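Local coordinates for integron cassette protein Vpc_cass2 (Vibrio paracholerae, PDB 3JRT), which is of unknown function but is encoded on a mobile integron gene cassette and forms a largely helical, two-chain assembly, at residues 119-122 with 123-127. Residues are numbered along the deposited sequence; the frame is centred on the assembly and turned at random.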
loop_
_atom_site.group_PDB
_atom_site.type_symbol
_atom_site.label_atom_id
_atom_site.label_comp_id
_atom_site.label_asym_id
_atom_site.label_seq_id
_atom_site.Cartn_x
_atom_site.Cartn_y
_atom_site.Cartn_z
ATOM N N ALA A 119 5.417 9.752 -13.026
ATOM C CA ALA A 119 4.140 9.332 -12.462
ATOM C C ALA A 119 4.362 8.504 -11.172
ATOM O O ALA A 119 3.570 8.569 -10.219
ATOM C CB ALA A 119 3.340 8.538 -13.496
ATOM N N ILE A 120 5.453 7.745 -11.144
ATOM C CA ILE A 120 5.777 6.903 -9.996
ATOM C C ILE A 120 5.884 7.705 -8.705
ATOM O O ILE A 120 5.219 7.403 -7.718
ATOM C CB ILE A 120 7.066 6.103 -10.216
ATOM C CG1 ILE A 120 6.839 5.057 -11.312
ATOM C CG2 ILE A 120 7.496 5.393 -8.899
ATOM C CD1 ILE A 120 8.032 4.126 -11.565
ATOM N N LYS A 121 6.704 8.745 -8.733
ATOM C CA LYS A 121 6.894 9.604 -7.576
ATOM C C LYS A 121 5.604 10.342 -7.259
ATOM O O LYS A 121 5.205 10.434 -6.099
ATOM C CB LYS A 121 8.027 10.593 -7.844
ATOM C CG LYS A 121 8.673 11.193 -6.616
ATOM C CD LYS A 121 9.848 12.094 -7.026
ATOM C CE LYS A 121 10.697 12.514 -5.835
ATOM N NZ LYS A 121 11.966 13.170 -6.265
ATOM N N LYS A 122 4.942 10.856 -8.289
ATOM C CA LYS A 122 3.678 11.567 -8.102
ATOM C C LYS A 122 2.646 10.694 -7.392
ATOM O O LYS A 122 1.990 11.135 -6.457
ATOM C CB LYS A 122 3.107 12.037 -9.438
ATOM C CG LYS A 122 3.932 13.071 -10.163
ATOM C CD LYS A 122 3.107 13.723 -11.298
ATOM C CE LYS A 122 4.002 14.427 -12.296
ATOM N NZ LYS A 122 3.227 15.110 -13.392
ATOM N N LEU A 123 2.495 9.457 -7.846
ATOM C CA LEU A 123 1.552 8.539 -7.210
ATOM C C LEU A 123 1.970 8.197 -5.778
ATOM O O LEU A 123 1.150 8.227 -4.855
ATOM C CB LEU A 123 1.361 7.274 -8.067
ATOM C CG LEU A 123 0.564 7.536 -9.357
ATOM C CD1 LEU A 123 0.862 6.522 -10.460
ATOM C CD2 LEU A 123 -0.921 7.549 -9.052
ATOM N N ARG A 124 3.247 7.885 -5.587
ATOM C CA ARG A 124 3.754 7.597 -4.251
ATOM C C ARG A 124 3.402 8.734 -3.290
ATOM O O ARG A 124 2.789 8.527 -2.222
ATOM C CB ARG A 124 5.271 7.387 -4.287
ATOM C CG ARG A 124 5.852 6.698 -3.024
ATOM C CD ARG A 124 5.971 7.666 -1.860
ATOM N NE ARG A 124 6.782 8.833 -2.210
ATOM C CZ ARG A 124 8.112 8.863 -2.151
ATOM N NH1 ARG A 124 8.787 7.785 -1.761
ATOM N NH2 ARG A 124 8.776 9.963 -2.486
ATOM N N ASN A 125 3.791 9.939 -3.687
ATOM C CA ASN A 125 3.586 11.129 -2.873
ATOM C C ASN A 125 2.141 11.351 -2.457
ATOM O O ASN A 125 1.861 11.667 -1.298
ATOM C CB ASN A 125 4.133 12.354 -3.595
ATOM C CG ASN A 125 5.641 12.395 -3.573
ATOM O OD1 ASN A 125 6.268 11.699 -2.771
ATOM N ND2 ASN A 125 6.240 13.211 -4.448
ATOM N N HIS A 126 1.225 11.174 -3.399
ATOM C CA HIS A 126 -0.186 11.348 -3.103
ATOM C C HIS A 126 -0.647 10.311 -2.105
ATOM O O HIS A 126 -1.289 10.629 -1.103
ATOM C CB HIS A 126 -1.005 11.213 -4.375
ATOM C CG HIS A 126 -2.443 10.875 -4.134
ATOM N ND1 HIS A 126 -3.359 11.799 -3.679
ATOM C CD2 HIS A 126 -3.125 9.718 -4.305
ATOM C CE1 HIS A 126 -4.544 11.223 -3.573
ATOM N NE2 HIS A 126 -4.432 9.965 -3.958
ATOM N N CYS A 127 -0.302 9.062 -2.394
ATOM C CA CYS A 127 -0.762 7.910 -1.629
ATOM C C CYS A 127 -0.292 7.971 -0.186
ATOM O O CYS A 127 -0.958 7.505 0.715
ATOM C CB CYS A 127 -0.213 6.621 -2.244
ATOM S SG CYS A 127 -0.294 5.249 -1.098
#
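Lys121 and Asn125 meet one turn apart on helix 118-128. The carbonyl O of Lys121 accepts a hydrogen bond from the backbone N of Asn125 at 2.8 Å, nearly straight. The same i to i+4 bonding links Leu123 to Ala119 and Arg124 to Ile120. The bond from His126 N to Lys122 O is longer, at 3.2 Å.

Lys121, Arg124 and Asn125 form the polar group. Asn125 CG lies beside its own backbone N (chi1 -74°), which brings the amide back over the preceding turn. Asn125 ND2 lies 3.8 Å from Lys121 CG. The Arg124 chain bends at chi2 and chi3 and turns its guanidinium side-on to Asn125. Arg124 NE and NH2 both donate to Asn125 OD1, at 3.0 and 3.1 Å. OD1 sits in the guanidinium plane, while both nitrogens approach it from one face of the amide.

Apolar contact is slight: Ala119 CB is 4.4 Å from Leu123 CD1. Both side chains also touch Glu146 of helix 140-151. Cys127 O accepts a hydrogen bond from Lys84 NZ of the second subunit.

Two donors on OD1 should limit rotation of the Asn125 amide and the Arg124 guanidinium. The like charges of Lys121 NZ and Arg124 NH2 stand 5.9 Å apart, not in contact, and Arg124 NH1 also makes a long, weak ion pair with Glu87.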